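Local coordinates for protein N-acetylmuramoyl-l-alanine amidase (PDB 3NE8) that is probably a zinc-dependent hydrolase that cleaves the amide bond between N-acetylmuramic acid and L-alanine of peptidoglycan in cell-wall remodelling, at residues G15-A20 / D119-L124; G22-L27 / E198-L203; V156-K161 / I216-R221. All blocks are in the same frame, centred on the assembly; numbering follows the deposited sequence. Where two conformers were deposited one is given.

In the fold
The three contacts belong to one zinc-dependent amidase domain built round a six-stranded mixed sheet. Contacts 1 and 2 both use the loop that joins strand 5-11 to helix 28-45; their centres are about 20 Å apart, and they touch through Leu-27, which packs on Gly-18 and Ala-20. That loop meets the turn after helix 106-116 in contact 1 and helix 197-203 in contact 2, and it leads into helix 28-45, whose first residue, Glu-28, binds the zinc. Contact 3, later in the chain than contact 1, pairs helix 135-161 with helix 206-227 away from the metal, its centre about 31 Å from that of contact 1.

Contact 1. Residues G15-A20 / D119-L124; sequences GIDGGA and DLLDGL
Leu-121 reaches across to Asp-17 beside the zinc site of this amidase, where the loop after strand 5-11 folds into an Asx turn. The contact illustrates how a small apolar touch can accompany a polar network that runs within each loop and beyond it. Its apolar part comes from a single methyl: CD1 of Leu-121 lies 3.4 Å from CG of Asp-17 and also packs on CB and OD1 of that residue, so that the leucine branch rests against the carboxylate. The leucine sets out with CG anti to its carbonyl carbon (chi1 -65°), and its extended second torsion carries CD1 to the aspartate. A looser touch joins CG2 of Ile-16 to the backbone O of Leu-121 at 4.0 Å; the side chain of Ile-16 also meets Phe-60.

The hydrogen bonds tie each loop to itself and to its surroundings. OD2 of Asp-17 is bonded to ND1 of His-13, a zinc ligand, which makes Asp-17 a second-shell residue that probably helps to orient the imidazole. The side chain of Asp-17 is about 7 Å from the zinc ion. The other oxygen, OD1, accepts from Gly-19 N at 3.0 Å and closes the Asx turn. With both carboxylate oxygens engaged, rotation of the group is restrained. Farther along, Ala-20 N bonds to OE1 of Glu-28, another zinc ligand.

On the facing segment, a 3-10 turn ends with Gly-123 N bonded to Leu-120 O. Here Asp-122 forms a second Asx turn and a salt bridge to Arg-62. Its OD1 takes the N-H of Leu-124 at 2.8 Å, with a donor angle of 161° and the nitrogen 41° above the carboxylate plane.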
loop_
_atom_site.group_PDB
_atom_site.type_symbol
_atom_site.label_atom_id
_atom_site.label_comp_id
_atom_site.label_asym_id
_atom_site.label_seq_id
_atom_site.Cartn_x
_atom_site.Cartn_y
_atom_site.Cartn_z
ATOM N N GLY A 15 0.897 -24.244 25.276
ATOM C CA GLY A 15 1.089 -24.720 26.630
ATOM C C GLY A 15 -0.235 -24.857 27.345
ATOM O O GLY A 15 -1.166 -25.484 26.840
ATOM N N ILE A 16 -0.312 -24.280 28.534
ATOM C CA ILE A 16 -1.521 -24.365 29.339
ATOM C C ILE A 16 -2.735 -23.761 28.628
ATOM O O ILE A 16 -3.877 -24.101 28.940
ATOM C CB ILE A 16 -1.329 -23.704 30.728
ATOM C CG1 ILE A 16 -2.518 -24.006 31.643
ATOM C CG2 ILE A 16 -1.109 -22.204 30.587
ATOM C CD1 ILE A 16 -2.703 -25.475 31.933
ATOM N N ASP A 17 -2.490 -22.867 27.672
ATOM C CA ASP A 17 -3.574 -22.244 26.912
ATOM C C ASP A 17 -3.823 -23.037 25.625
ATOM O O ASP A 17 -3.109 -22.877 24.631
ATOM C CB ASP A 17 -3.218 -20.788 26.589
ATOM C CG ASP A 17 -4.296 -20.081 25.785
ATOM O OD1 ASP A 17 -5.396 -20.640 25.608
ATOM O OD2 ASP A 17 -4.042 -18.943 25.344
ATOM N N GLY A 18 -4.841 -23.887 25.636
ATOM C CA GLY A 18 -5.169 -24.661 24.454
ATOM C C GLY A 18 -5.881 -23.862 23.376
ATOM O O GLY A 18 -5.969 -24.301 22.228
ATOM N N GLY A 19 -6.395 -22.686 23.730
ATOM C CA GLY A 19 -7.249 -21.938 22.825
ATOM C C GLY A 19 -8.579 -22.639 22.592
ATOM O O GLY A 19 -9.018 -23.454 23.415
ATOM N N ALA A 20 -9.226 -22.334 21.475
ATOM C CA ALA A 20 -10.526 -22.922 21.151
ATOM C C ALA A 20 -10.406 -24.426 20.926
ATOM O O ALA A 20 -9.346 -24.935 20.567
ATOM C CB ALA A 20 -11.105 -22.250 19.925
ATOM N N ASP A 119 -3.679 -14.081 28.617
ATOM C CA ASP A 119 -2.488 -13.900 29.447
ATOM C C ASP A 119 -2.729 -14.410 30.863
ATOM O O ASP A 119 -1.812 -14.913 31.516
ATOM C CB ASP A 119 -2.117 -12.422 29.570
ATOM C CG ASP A 119 -1.320 -11.896 28.394
ATOM O OD1 ASP A 119 -0.801 -12.683 27.578
ATOM O OD2 ASP A 119 -1.188 -10.658 28.325
ATOM N N LEU A 120 -3.957 -14.248 31.345
ATOM C CA LEU A 120 -4.276 -14.561 32.735
ATOM C C LEU A 120 -4.297 -16.054 33.013
ATOM O O LEU A 120 -4.371 -16.455 34.171
ATOM C CB LEU A 120 -5.621 -13.952 33.127
ATOM C CG LEU A 120 -5.729 -12.430 33.007
ATOM C CD1 LEU A 120 -7.112 -11.937 33.431
ATOM C CD2 LEU A 120 -4.646 -11.735 33.817
ATOM N N LEU A 121 -4.205 -16.876 31.971
ATOM C CA LEU A 121 -4.269 -18.323 32.159
ATOM C C LEU A 121 -3.054 -18.906 32.882
ATOM O O LEU A 121 -3.096 -20.055 33.328
ATOM C CB LEU A 121 -4.488 -19.039 30.825
ATOM C CG LEU A 121 -5.840 -18.746 30.170
ATOM C CD1 LEU A 121 -5.865 -19.278 28.737
ATOM C CD2 LEU A 121 -6.997 -19.305 30.987
ATOM N N ASP A 122 -1.978 -18.130 33.010
ATOM C CA ASP A 122 -0.849 -18.581 33.825
ATOM C C ASP A 122 -1.089 -18.290 35.309
ATOM O O ASP A 122 -0.281 -18.653 36.171
ATOM C CB ASP A 122 0.486 -17.986 33.350
ATOM C CG ASP A 122 0.510 -16.467 33.380
ATOM O OD1 ASP A 122 -0.367 -15.850 34.022
ATOM O OD2 ASP A 122 1.435 -15.898 32.748
ATOM N N GLY A 123 -2.218 -17.665 35.620
ATOM C CA GLY A 123 -2.567 -17.342 36.991
ATOM C C GLY A 123 -1.741 -16.222 37.595
ATOM O O GLY A 123 -1.799 -15.995 38.800
ATOM N N LEU A 124 -0.987 -15.506 36.767
ATOM C CA LEU A 124 -0.237 -14.346 37.240
ATOM C C LEU A 124 -1.006 -13.068 36.901
ATOM O O LEU A 124 -1.909 -13.090 36.069
ATOM C CB LEU A 124 1.159 -14.320 36.621
ATOM C CG LEU A 124 1.995 -15.598 36.743
ATOM C CD1 LEU A 124 3.406 -15.361 36.212
ATOM C CD2 LEU A 124 2.041 -16.115 38.169
#

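Contact 2. Residues G22-L27 / E198-L203; sequences GVTGIL and EDEKLL
Glu-200 extends from helix 197-203 into the type I beta turn that runs from Gly-22 to Gly-25, a worked example of a carboxylate received by the backbone of a turn. From CB, which points toward the turn, the chain leaves with CG anti to the backbone N (chi1 -177°) and stays extended, placing the acid group at the full length of the side chain. CG passes CG2 of Ile-26 at 4.2 Å as the two side chains slide by each other in opposite directions. CD then comes to 3.5 Å from CA of Gly-22, a close approach made where that residue has no side chain.

At the tip the oxygens divide their partners. OE1 accepts from Val-23 N at 2.8 Å, on its syn side and 17° out of the carboxylate plane, while CG1 of Val-23 packs beside it. OE2 accepts the backbone N of Thr-24, 2.9 Å away, with its syn lone pair, and meets OG1 of Thr-24, at 2.7 Å, nearly along the C-O axis.

Three bonds, two from consecutive backbone amides, thus hold the carboxylate end-on to the turn and fix its rotation. Such a set of donors would be expected to favour the ionised form of the buried acid, with the negative charge balanced by donors at both oxygens, more of them at OE2.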
loop_
_atom_site.group_PDB
_atom_site.type_symbol
_atom_site.label_atom_id
_atom_site.label_comp_id
_atom_site.label_asym_id
_atom_site.label_seq_id
_atom_site.Cartn_x
_atom_site.Cartn_y
_atom_site.Cartn_z
ATOM N N GLY A 22 -12.342 -27.655 18.923
ATOM C CA GLY A 22 -13.344 -28.129 17.984
ATOM C C GLY A 22 -14.143 -29.319 18.506
ATOM O O GLY A 22 -13.799 -29.926 19.526
ATOM N N VAL A 23 -15.220 -29.649 17.800
ATOM C CA VAL A 23 -16.085 -30.759 18.190
ATOM C C VAL A 23 -15.346 -32.092 18.124
ATOM O O VAL A 23 -15.699 -33.038 18.832
ATOM C CB VAL A 23 -17.377 -30.814 17.331
ATOM C CG1 VAL A 23 -17.079 -31.305 15.918
ATOM C CG2 VAL A 23 -18.423 -31.701 17.992
ATOM N N THR A 24 -14.325 -32.166 17.277
ATOM C CA THR A 24 -13.508 -33.374 17.164
ATOM C C THR A 24 -12.418 -33.466 18.228
ATOM O O THR A 24 -11.699 -34.463 18.297
ATOM C CB THR A 24 -12.817 -33.463 15.796
ATOM O OG1 THR A 24 -11.931 -32.347 15.637
ATOM C CG2 THR A 24 -13.837 -33.476 14.663
ATOM N N GLY A 25 -12.287 -32.427 19.045
ATOM C CA GLY A 25 -11.252 -32.377 20.060
ATOM C C GLY A 25 -10.021 -31.596 19.644
ATOM O O GLY A 25 -9.143 -31.326 20.465
ATOM N N ILE A 26 -9.943 -31.234 18.370
ATOM C CA ILE A 26 -8.786 -30.491 17.889
ATOM C C ILE A 26 -8.650 -29.148 18.624
ATOM O O ILE A 26 -9.646 -28.452 18.859
ATOM C CB ILE A 26 -8.851 -30.293 16.359
ATOM C CG1 ILE A 26 -7.521 -29.752 15.826
ATOM C CG2 ILE A 26 -10.025 -29.391 15.979
ATOM C CD1 ILE A 26 -7.402 -29.860 14.320
ATOM N N LEU A 27 -7.416 -28.787 18.977
ATOM C CA LEU A 27 -7.150 -27.567 19.738
ATOM C C LEU A 27 -6.523 -26.477 18.888
ATOM O O LEU A 27 -5.602 -26.729 18.102
ATOM C CB LEU A 27 -6.202 -27.857 20.903
ATOM C CG LEU A 27 -6.724 -28.753 22.025
ATOM C CD1 LEU A 27 -5.643 -28.949 23.078
ATOM C CD2 LEU A 27 -7.959 -28.127 22.641
ATOM N N GLU A 198 -18.068 -26.226 9.700
ATOM C CA GLU A 198 -17.484 -26.299 8.372
ATOM C C GLU A 198 -16.038 -25.812 8.388
ATOM O O GLU A 198 -15.160 -26.424 7.773
ATOM C CB GLU A 198 -18.323 -25.513 7.362
ATOM C CG GLU A 198 -19.694 -26.119 7.112
ATOM C CD GLU A 198 -19.612 -27.544 6.607
ATOM O OE1 GLU A 198 -18.711 -27.846 5.792
ATOM O OE2 GLU A 198 -20.455 -28.365 7.022
ATOM N N ASP A 199 -15.776 -24.710 9.088
ATOM C CA ASP A 199 -14.395 -24.258 9.233
ATOM C C ASP A 199 -13.539 -25.317 9.927
ATOM O O ASP A 199 -12.382 -25.512 9.560
ATOM C CB ASP A 199 -14.307 -22.925 9.987
ATOM C CG ASP A 199 -14.524 -21.722 9.083
ATOM O OD1 ASP A 199 -14.960 -21.901 7.920
ATOM O OD2 ASP A 199 -14.271 -20.591 9.536
ATOM N N GLU A 200 -14.086 -25.990 10.936
ATOM C CA GLU A 200 -13.328 -27.032 11.612
ATOM C C GLU A 200 -12.860 -28.097 10.616
ATOM O O GLU A 200 -11.727 -28.574 10.702
ATOM C CB GLU A 200 -14.131 -27.655 12.755
ATOM C CG GLU A 200 -13.333 -28.709 13.518
ATOM C CD GLU A 200 -14.044 -29.227 14.741
ATOM O OE1 GLU A 200 -15.074 -28.651 15.138
ATOM O OE2 GLU A 200 -13.562 -30.223 15.320
ATOM N N LYS A 201 -13.717 -28.458 9.663
ATOM C CA LYS A 201 -13.342 -29.456 8.654
ATOM C C LYS A 201 -12.212 -28.976 7.742
ATOM O O LYS A 201 -11.344 -29.764 7.363
ATOM C CB LYS A 201 -14.552 -29.893 7.822
ATOM C CG LYS A 201 -15.502 -30.815 8.562
ATOM C CD LYS A 201 -16.659 -31.252 7.671
ATOM C CE LYS A 201 -17.526 -32.287 8.368
ATOM N NZ LYS A 201 -18.627 -32.790 7.494
ATOM N N LEU A 202 -12.210 -27.693 7.394
ATOM C CA LEU A 202 -11.100 -27.124 6.636
ATOM C C LEU A 202 -9.836 -27.090 7.474
ATOM O O LEU A 202 -8.753 -27.465 7.016
ATOM C CB LEU A 202 -11.430 -25.699 6.192
ATOM C CG LEU A 202 -12.634 -25.548 5.266
ATOM C CD1 LEU A 202 -12.922 -24.084 4.996
ATOM C CD2 LEU A 202 -12.404 -26.298 3.956
ATOM N N LEU A 203 -9.981 -26.640 8.715
ATOM C CA LEU A 203 -8.846 -26.443 9.617
ATOM C C LEU A 203 -8.074 -27.727 9.886
ATOM O O LEU A 203 -6.867 -27.693 10.153
ATOM C CB LEU A 203 -9.321 -25.842 10.942
ATOM C CG LEU A 203 -9.804 -24.393 10.884
ATOM C CD1 LEU A 203 -10.537 -24.014 12.160
ATOM C CD2 LEU A 203 -8.638 -23.456 10.624
#

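Contact 3. Residues V156-K161 / I216-R221; sequences VSNLSK and IAYSIR
The amide of Asn-158 and the ring of Tyr-218 are the flat groups of this contact, and they meet with their planes 67° apart. CG of Asn-158 lies at the ring's edge, in its plane, 3.8 Å from CD2 of Tyr-218. The amide oxygen OD1 comes to 3.7 Å from CE2 of Tyr-218, so the ring's CD2-CE2 side runs alongside the amide. With CG anti to the backbone N (chi1 -179°), the tyrosine side chain leaves its helix to cross the asparagine at about a right angle.

The polar half of the contact runs in the amide's own plane. ND2 of Asn-158 donates to OG of Ser-219 at 2.9 Å, and the N-H...O angle of 167° makes the bond nearly straight; the acceptor lies in the amide plane. The same nitrogen is hydrogen-bonded to OE1 of Gln-222, one turn farther along helix 206-227. Two acceptors on one helix therefore grip this buried amide nitrogen and set which way the amide faces. OG of Ser-219 also packs against CB of Asn-158 at 3.4 Å, and has a weak hydrogen bond with the backbone O of Ser-215 in its own helix.

Other side chains place the pair in the fold. Leu-159 packs on Met-212 and Ser-215, while Ile-216 turns to Phe-35 and Leu-39 of helix 28-45, placing helix 206-227 between that helix and helix 135-161. Ser-219 itself touches Phe-151 and Val-155, where its small side chain is consistent with the close approach of the helices: CA of Asn-158 and CA of Ser-219 are 6.7 Å apart. The arrangement is a polar side-chain bridge between two packed helices of an alpha/beta fold, in which helices flank a mixed sheet, and it lies well away from the zinc site.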
loop_
_atom_site.group_PDB
_atom_site.type_symbol
_atom_site.label_atom_id
_atom_site.label_comp_id
_atom_site.label_asym_id
_atom_site.label_seq_id
_atom_site.Cartn_x
_atom_site.Cartn_y
_atom_site.Cartn_z
ATOM N N VAL A 156 -6.189 -10.345 1.924
ATOM C CA VAL A 156 -7.579 -10.554 1.548
ATOM C C VAL A 156 -7.728 -10.690 0.034
ATOM O O VAL A 156 -8.391 -11.602 -0.448
ATOM C CB VAL A 156 -8.463 -9.402 2.060
ATOM C CG1 VAL A 156 -9.821 -9.417 1.366
ATOM C CG2 VAL A 156 -8.602 -9.477 3.576
ATOM N N SER A 157 -7.094 -9.790 -0.710
ATOM C CA SER A 157 -7.162 -9.824 -2.170
ATOM C C SER A 157 -6.691 -11.171 -2.722
ATOM O O SER A 157 -7.348 -11.769 -3.572
ATOM C CB SER A 157 -6.316 -8.693 -2.760
ATOM O OG SER A 157 -6.352 -8.714 -4.180
ATOM N N ASN A 158 -5.548 -11.649 -2.248
ATOM C CA ASN A 158 -4.995 -12.897 -2.760
ATOM C C ASN A 158 -5.730 -14.147 -2.286
ATOM O O ASN A 158 -5.831 -15.122 -3.025
ATOM C CB ASN A 158 -3.499 -12.988 -2.472
ATOM C CG ASN A 158 -2.697 -12.057 -3.350
ATOM O OD1 ASN A 158 -2.979 -11.925 -4.545
ATOM N ND2 ASN A 158 -1.705 -11.407 -2.775
ATOM N N LEU A 159 -6.265 -14.114 -1.071
ATOM C CA LEU A 159 -7.091 -15.235 -0.618
ATOM C C LEU A 159 -8.299 -15.366 -1.536
ATOM O O LEU A 159 -8.676 -16.470 -1.927
ATOM C CB LEU A 159 -7.536 -15.060 0.830
ATOM C CG LEU A 159 -6.444 -15.211 1.886
ATOM C CD1 LEU A 159 -7.016 -14.854 3.245
ATOM C CD2 LEU A 159 -5.892 -16.618 1.879
ATOM N N SER A 160 -8.896 -14.235 -1.886
ATOM C CA SER A 160 -10.049 -14.229 -2.773
ATOM C C SER A 160 -9.690 -14.797 -4.144
ATOM O O SER A 160 -10.427 -15.612 -4.701
ATOM C CB SER A 160 -10.591 -12.808 -2.906
ATOM O OG SER A 160 -11.684 -12.758 -3.806
ATOM N N LYS A 161 -8.554 -14.369 -4.687
ATOM C CA LYS A 161 -8.109 -14.863 -5.987
ATOM C C LYS A 161 -7.853 -16.369 -5.950
ATOM O O LYS A 161 -7.987 -17.056 -6.964
ATOM C CB LYS A 161 -6.854 -14.121 -6.454
ATOM C CG LYS A 161 -7.082 -12.652 -6.748
ATOM C CD LYS A 161 -5.802 -11.979 -7.215
ATOM C CE LYS A 161 -6.049 -10.520 -7.570
ATOM N NZ LYS A 161 -4.826 -9.856 -8.097
ATOM N N ILE A 216 -0.833 -16.798 1.506
ATOM C CA ILE A 216 -0.239 -15.811 2.401
ATOM C C ILE A 216 1.233 -15.575 2.070
ATOM O O ILE A 216 1.701 -14.434 2.082
ATOM C CB ILE A 216 -0.454 -16.190 3.876
ATOM C CG1 ILE A 216 -1.955 -16.227 4.178
ATOM C CG2 ILE A 216 0.273 -15.221 4.805
ATOM C CD1 ILE A 216 -2.303 -16.773 5.519
ATOM N N ALA A 217 1.960 -16.634 1.726
ATOM C CA ALA A 217 3.371 -16.489 1.366
ATOM C C ALA A 217 3.530 -15.603 0.131
ATOM O O ALA A 217 4.439 -14.767 0.070
ATOM C CB ALA A 217 4.017 -17.850 1.146
ATOM N N TYR A 218 2.641 -15.765 -0.844
ATOM C CA TYR A 218 2.643 -14.913 -2.024
ATOM C C TYR A 218 2.392 -13.459 -1.631
ATOM O O TYR A 218 3.074 -12.548 -2.118
ATOM C CB TYR A 218 1.592 -15.407 -3.023
ATOM C CG TYR A 218 1.521 -14.598 -4.299
ATOM C CD1 TYR A 218 2.537 -14.657 -5.243
ATOM C CD2 TYR A 218 0.436 -13.777 -4.558
ATOM C CE1 TYR A 218 2.471 -13.915 -6.416
ATOM C CE2 TYR A 218 0.357 -13.033 -5.733
ATOM C CZ TYR A 218 1.378 -13.107 -6.648
ATOM O OH TYR A 218 1.284 -12.364 -7.805
ATOM N N SER A 219 1.419 -13.233 -0.755
ATOM C CA SER A 219 1.141 -11.885 -0.279
ATOM C C SER A 219 2.351 -11.278 0.402
ATOM O O SER A 219 2.631 -10.090 0.234
ATOM C CB SER A 219 -0.046 -11.865 0.679
ATOM O OG SER A 219 -1.227 -12.233 -0.015
ATOM N N ILE A 220 3.058 -12.086 1.192
ATOM C CA ILE A 220 4.270 -11.621 1.857
ATOM C C ILE A 220 5.346 -11.225 0.856
ATOM O O ILE A 220 5.998 -10.182 1.005
ATOM C CB ILE A 220 4.797 -12.670 2.862
ATOM C CG1 ILE A 220 3.819 -12.789 4.034
ATOM C CG2 ILE A 220 6.204 -12.296 3.334
ATOM C CD1 ILE A 220 4.095 -13.980 4.941
ATOM N N ARG A 221 5.545 -12.024 -0.181
ATOM C CA ARG A 221 6.506 -11.683 -1.227
ATOM C C ARG A 221 6.164 -10.349 -1.895
ATOM O O ARG A 221 7.044 -9.524 -2.166
ATOM C CB ARG A 221 6.574 -12.799 -2.269
ATOM C CG ARG A 221 6.977 -14.150 -1.693
ATOM C CD ARG A 221 8.487 -14.338 -1.670
ATOM N NE ARG A 221 9.164 -13.360 -0.825
ATOM C CZ ARG A 221 10.235 -12.668 -1.200
ATOM N NH1 ARG A 221 10.753 -12.847 -2.408
ATOM N NH2 ARG A 221 10.790 -11.800 -0.367
#